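Long-range contacts in 3-oxo-tetronate kinase (PDB 3DQQ), which probably catalyses the ATP-dependent phosphorylation of 3-oxo-tetronate to 3-oxo-tetronate 4-phosphate, as a member of the four-carbon acid sugar kinase family: residues 382-387 with 406-411; 356-361 with 414-419. One frame throughout, in Å; residues are numbered along the deposited sequence.

Contact 1: residues 382-387 with 406-411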
loop_
_atom_site.group_PDB
_atom_site.type_symbol
_atom_site.label_atom_id
_atom_site.label_comp_id
_atom_site.label_asym_id
_atom_site.label_seq_id
_atom_site.Cartn_x
_atom_site.Cartn_y
_atom_site.Cartn_z
ATOM N N CYS A 382 17.368 -11.262 20.246
ATOM C CA CYS A 382 16.318 -11.272 19.253
ATOM C C CYS A 382 15.031 -11.833 19.688
ATOM O O CYS A 382 15.002 -12.851 20.340
ATOM C CB CYS A 382 16.690 -12.191 18.141
ATOM S SG CYS A 382 17.757 -11.369 17.169
ATOM N N ILE A 383 13.961 -11.215 19.230
ATOM C CA ILE A 383 12.656 -11.768 19.390
ATOM C C ILE A 383 12.385 -12.452 18.066
ATOM O O ILE A 383 11.878 -13.541 18.025
ATOM C CB ILE A 383 11.629 -10.667 19.736
ATOM C CG1 ILE A 383 12.078 -9.905 21.000
ATOM C CG2 ILE A 383 10.266 -11.275 19.925
ATOM C CD1 ILE A 383 11.568 -8.505 21.124
ATOM N N SER A 384 12.746 -11.806 16.974
ATOM C CA SER A 384 12.590 -12.352 15.640
ATOM C C SER A 384 13.739 -11.752 14.900
ATOM O O SER A 384 14.356 -10.822 15.377
ATOM C CB SER A 384 11.290 -11.873 14.981
ATOM O OG SER A 384 10.138 -12.559 15.467
ATOM N N PRO A 385 14.042 -12.266 13.725
ATOM C CA PRO A 385 15.165 -11.673 13.015
ATOM C C PRO A 385 14.939 -10.208 12.758
ATOM O O PRO A 385 13.870 -9.830 12.298
ATOM C CB PRO A 385 15.185 -12.445 11.698
ATOM C CG PRO A 385 14.565 -13.773 12.059
ATOM C CD PRO A 385 13.461 -13.402 12.994
ATOM N N GLY A 386 15.952 -9.402 13.080
ATOM C CA GLY A 386 15.951 -7.958 12.822
ATOM C C GLY A 386 15.344 -7.172 13.969
ATOM O O GLY A 386 15.407 -5.944 13.967
ATOM N N VAL A 387 14.776 -7.869 14.953
ATOM C CA VAL A 387 14.001 -7.240 15.985
ATOM C C VAL A 387 14.392 -7.723 17.352
ATOM O O VAL A 387 13.734 -8.606 17.904
ATOM C CB VAL A 387 12.530 -7.512 15.769
ATOM C CG1 VAL A 387 11.688 -6.660 16.744
ATOM C CG2 VAL A 387 12.205 -7.226 14.315
ATOM N N PHE A 406 8.206 -7.428 9.402
ATOM C CA PHE A 406 8.986 -8.274 10.323
ATOM C C PHE A 406 8.134 -8.957 11.397
ATOM O O PHE A 406 7.134 -8.436 11.865
ATOM C CB PHE A 406 10.045 -7.476 11.084
ATOM C CG PHE A 406 11.128 -6.941 10.228
ATOM C CD1 PHE A 406 12.336 -7.592 10.151
ATOM C CD2 PHE A 406 10.937 -5.769 9.473
ATOM C CE1 PHE A 406 13.355 -7.101 9.355
ATOM C CE2 PHE A 406 11.950 -5.274 8.647
ATOM C CZ PHE A 406 13.168 -5.941 8.603
ATOM N N GLY A 407 8.614 -10.106 11.825
ATOM C CA GLY A 407 7.979 -10.881 12.846
ATOM C C GLY A 407 7.037 -11.916 12.260
ATOM O O GLY A 407 6.770 -11.948 11.058
ATOM N N ASP A 408 6.547 -12.741 13.171
ATOM C CA ASP A 408 5.549 -13.762 12.965
ATOM C C ASP A 408 4.241 -13.357 13.691
ATOM O O ASP A 408 4.182 -12.349 14.396
ATOM C CB ASP A 408 6.081 -15.049 13.591
ATOM C CG ASP A 408 6.493 -14.873 15.123
ATOM O OD1 ASP A 408 7.189 -13.864 15.546
ATOM O OD2 ASP A 408 6.104 -15.793 15.900
ATOM N N GLU A 409 3.208 -14.171 13.530
ATOM C CA GLU A 409 1.883 -13.926 14.104
ATOM C C GLU A 409 1.878 -13.618 15.597
ATOM O O GLU A 409 1.174 -12.705 16.065
ATOM C CB GLU A 409 1.012 -15.154 13.846
ATOM C CG GLU A 409 -0.496 -14.911 13.844
ATOM C CD GLU A 409 -1.303 -16.206 13.634
ATOM O OE1 GLU A 409 -0.857 -17.295 14.093
ATOM O OE2 GLU A 409 -2.391 -16.133 13.009
ATOM N N SER A 410 2.670 -14.372 16.346
ATOM C CA SER A 410 2.633 -14.276 17.797
ATOM C C SER A 410 3.692 -13.341 18.387
ATOM O O SER A 410 3.941 -13.367 19.590
ATOM C CB SER A 410 2.773 -15.675 18.387
ATOM O OG SER A 410 4.037 -16.200 18.056
ATOM N N PHE A 411 4.292 -12.502 17.557
ATOM C CA PHE A 411 5.352 -11.606 18.000
ATOM C C PHE A 411 5.106 -10.926 19.343
ATOM O O PHE A 411 5.960 -10.978 20.238
ATOM C CB PHE A 411 5.571 -10.534 16.961
ATOM C CG PHE A 411 6.619 -9.513 17.342
ATOM C CD1 PHE A 411 7.960 -9.815 17.266
ATOM C CD2 PHE A 411 6.257 -8.234 17.720
ATOM C CE1 PHE A 411 8.907 -8.879 17.592
ATOM C CE2 PHE A 411 7.195 -7.314 18.043
ATOM C CZ PHE A 411 8.527 -7.643 17.993
#

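Contact 2: residues 356-361 with 414-419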
loop_
_atom_site.group_PDB
_atom_site.type_symbol
_atom_site.label_atom_id
_atom_site.label_comp_id
_atom_site.label_asym_id
_atom_site.label_seq_id
_atom_site.Cartn_x
_atom_site.Cartn_y
_atom_site.Cartn_z
ATOM N N ARG A 356 8.515 -1.375 29.590
ATOM C CA ARG A 356 8.755 -2.090 28.359
ATOM C C ARG A 356 7.760 -1.695 27.278
ATOM O O ARG A 356 6.575 -1.827 27.468
ATOM C CB ARG A 356 8.595 -3.571 28.620
ATOM C CG ARG A 356 9.763 -4.160 29.370
ATOM C CD ARG A 356 9.660 -5.675 29.470
ATOM N NE ARG A 356 8.630 -5.980 30.442
ATOM C CZ ARG A 356 7.877 -7.072 30.456
ATOM N NH1 ARG A 356 8.013 -8.045 29.561
ATOM N NH2 ARG A 356 6.989 -7.199 31.414
ATOM N N PHE A 357 8.252 -1.261 26.124
ATOM C CA PHE A 357 7.407 -0.787 25.052
ATOM C C PHE A 357 7.604 -1.644 23.811
ATOM O O PHE A 357 8.676 -1.642 23.209
ATOM C CB PHE A 357 7.791 0.625 24.709
ATOM C CG PHE A 357 7.408 1.628 25.731
ATOM C CD1 PHE A 357 6.368 2.508 25.504
ATOM C CD2 PHE A 357 8.085 1.714 26.932
ATOM C CE1 PHE A 357 6.010 3.462 26.474
ATOM C CE2 PHE A 357 7.725 2.663 27.897
ATOM C CZ PHE A 357 6.693 3.533 27.659
ATOM N N ILE A 358 6.569 -2.374 23.423
ATOM C CA ILE A 358 6.604 -3.191 22.241
ATOM C C ILE A 358 5.904 -2.368 21.156
ATOM O O ILE A 358 4.731 -2.090 21.261
ATOM C CB ILE A 358 5.904 -4.546 22.513
ATOM C CG1 ILE A 358 6.575 -5.238 23.707
ATOM C CG2 ILE A 358 5.911 -5.447 21.262
ATOM C CD1 ILE A 358 5.799 -6.427 24.293
ATOM N N VAL A 359 6.632 -1.941 20.138
ATOM C CA VAL A 359 6.081 -0.983 19.193
ATOM C C VAL A 359 6.119 -1.569 17.778
ATOM O O VAL A 359 7.145 -2.111 17.350
ATOM C CB VAL A 359 6.864 0.338 19.246
ATOM C CG1 VAL A 359 6.268 1.363 18.295
ATOM C CG2 VAL A 359 6.912 0.855 20.680
ATOM N N ALA A 360 4.990 -1.494 17.071
ATOM C CA ALA A 360 4.883 -1.949 15.683
ATOM C C ALA A 360 4.749 -0.728 14.767
ATOM O O ALA A 360 3.886 0.132 14.980
ATOM C CB ALA A 360 3.699 -2.853 15.512
ATOM N N GLY A 361 5.629 -0.650 13.763
ATOM C CA GLY A 361 5.647 0.443 12.795
ATOM C C GLY A 361 6.965 1.203 12.885
ATOM O O GLY A 361 7.450 1.474 13.989
ATOM N N ARG A 414 5.455 -13.413 22.068
ATOM C CA ARG A 414 6.793 -13.960 22.271
ATOM C C ARG A 414 7.671 -12.937 22.923
ATOM O O ARG A 414 8.377 -13.268 23.864
ATOM C CB ARG A 414 7.407 -14.481 20.972
ATOM C CG ARG A 414 6.537 -15.647 20.404
ATOM C CD ARG A 414 7.209 -16.517 19.322
ATOM N NE ARG A 414 7.895 -15.683 18.331
ATOM C CZ ARG A 414 9.191 -15.364 18.368
ATOM N NH1 ARG A 414 9.998 -15.805 19.337
ATOM N NH2 ARG A 414 9.679 -14.594 17.404
ATOM N N ALA A 415 7.566 -11.691 22.461
ATOM C CA ALA A 415 8.290 -10.568 23.039
ATOM C C ALA A 415 8.254 -10.572 24.564
ATOM O O ALA A 415 9.181 -10.130 25.215
ATOM C CB ALA A 415 7.700 -9.280 22.522
ATOM N N GLN A 416 7.162 -11.074 25.126
ATOM C CA GLN A 416 6.947 -11.057 26.552
ATOM C C GLN A 416 7.260 -12.393 27.192
ATOM O O GLN A 416 7.905 -12.454 28.216
ATOM C CB GLN A 416 5.488 -10.705 26.827
ATOM C CG GLN A 416 5.163 -9.234 26.713
ATOM C CD GLN A 416 3.674 -8.939 26.819
ATOM O OE1 GLN A 416 2.928 -9.069 25.854
ATOM N NE2 GLN A 416 3.248 -8.523 27.984
ATOM N N ARG A 417 6.765 -13.461 26.584
ATOM C CA ARG A 417 6.766 -14.792 27.194
ATOM C C ARG A 417 8.125 -15.458 27.151
ATOM O O ARG A 417 8.491 -16.203 28.055
ATOM C CB ARG A 417 5.779 -15.704 26.468
ATOM C CG ARG A 417 4.330 -15.410 26.758
ATOM C CD ARG A 417 3.795 -16.189 27.938
ATOM N NE ARG A 417 2.362 -15.946 28.133
ATOM C CZ ARG A 417 1.395 -16.413 27.330
ATOM N NH1 ARG A 417 1.658 -17.149 26.236
ATOM N NH2 ARG A 417 0.139 -16.127 27.619
ATOM N N GLU A 418 8.870 -15.210 26.083
ATOM C CA GLU A 418 10.223 -15.734 25.989
ATOM C C GLU A 418 11.271 -14.830 26.617
ATOM O O GLU A 418 12.443 -15.046 26.406
ATOM C CB GLU A 418 10.555 -16.046 24.539
ATOM C CG GLU A 418 9.737 -17.232 24.060
ATOM C CD GLU A 418 9.546 -17.269 22.540
ATOM O OE1 GLU A 418 10.513 -16.926 21.778
ATOM O OE2 GLU A 418 8.425 -17.663 22.107
ATOM N N PHE A 419 10.871 -13.835 27.398
ATOM C CA PHE A 419 11.836 -12.978 28.041
ATOM C C PHE A 419 11.296 -12.511 29.352
ATOM O O PHE A 419 10.585 -11.557 29.419
ATOM C CB PHE A 419 12.153 -11.792 27.152
ATOM C CG PHE A 419 12.672 -12.184 25.827
ATOM C CD1 PHE A 419 14.029 -12.334 25.618
ATOM C CD2 PHE A 419 11.803 -12.465 24.789
ATOM C CE1 PHE A 419 14.519 -12.725 24.385
ATOM C CE2 PHE A 419 12.287 -12.866 23.556
ATOM C CZ PHE A 419 13.657 -12.991 23.359
#

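Contact 1: residues 382-387 with 406-411
The ring of F411 forms the tightly packed end of this contact. With chi1 at 178°, its CG lies anti to the backbone N, and although the side chain does not start out toward residues 382-387, the ring reaches back to them. Two branched side chains meet its outer end: I383 CG2 stands 3.6 Å from F411 CE1, the two side chains crossing at about a right angle, while V387 CG1 comes obliquely to 3.5 Å from F411 CZ. Three buried apolar residues thus close on one another, and beta-branching suits I383 and V387 because it puts a methyl close to the backbone, directed at the ring.

I383 and V387 can both reach the outer end of one ring because of the hairpin that links strands 376-382 and 387-392. I383 and S384 form a classic beta bulge opposite V387, whose O accepts a 2.9 Å bond from I383 N. A type II turn from S384 to V387 then reverses the chain; G386 takes its third position, where the positive phi suits glycine, and its CA lies near F406 CE1.

S384 brings a small hydroxyl to the interface. Its OG sits at the edge of the F411 ring and lies 3.2 Å from D408 OD1. D408 is held by its own segment: S410 OG donates to D408 OD2 at 3.0 Å, from above the carboxylate plane.

Packing is looser toward F406, where the surroundings are partly exposed. V387 CG2 rests 3.9 Å from F406 CB, and P385 O faces the edge of the ring, 3.5 Å from F406 CD1. Farther out, Q327 of the second subunit packs on F406, and P385 is exposed to solvent.

Contact 2: residues 356-361 with 414-419
I358 CD1 makes the closest contacts of strand 356-360 with residues 414-419, in an alpha-on-beta layer of the nucleotide-binding C-terminal domain. Chi1 of -57° places I358 CG1 anti to the carbonyl carbon, and chi2 of 167° extends the chain so that CD1 is carried outward to the helix. There it meets A415 CB at 3.9 Å and Q416 CG at 3.8 Å. The small methyl of A415 lets the helix backbone come near the strand, with the CA atoms of I358 and A415 7.6 Å apart. Q416 crosses the isoleucine at about a right angle and offers the aliphatic part of its side chain, an apolar surface before the polar end.

R356, two residues earlier and on the same face of the strand, extends this layer toward the helix end. Its guanidinium lies obliquely near Q416, with R356 NH1 4.2 Å from Q416 CG, a loose contact made with carbon. The charged group has a firmer partner in G251, whose O accepts a hydrogen bond from R356 NH2. A long side chain suits this partly exposed place, since its aliphatic length carries the guanidinium past Q416 CG to the carbonyl of G251.

Around this shell, backbone bonds to V254 fix the strand against strand 253-257, while F411 and F412, earlier in the helix, also lean on I358. The helix end is also held by W389 of strand 387-392, which donates NE1 to A415 O and meets the F419 ring edge-to-face. R414, which does not touch the strand, joins E418 across the last helical turn: R414 NH1 lies 2.7 Å from E418 OE1, a salt bridge whose hydrogen bond is weak, with an N-H...O angle of 128°.

In the fold
Contacts 1 and 2 have centres 9 Å apart and share the helix 411-417: F411 at its start serves residues 382-387, and A415 and Q416 near its end serve the strand. R414 ties the two together. Its NH2 lies 2.5 Å from I383 O, a probable hydrogen bond, and its NE lies 3.0 Å from D408 OD2 in a salt bridge, so one guanidinium spans both segments of contact 1. Contact 1 lies near the probable ATP site: the side chain of F406 is about 5 Å from G404 and about 9 Å from G362. Contact 2 is joined to it through G361 at the end of its strand, while the I358 side chain is about 11 Å from that of S259.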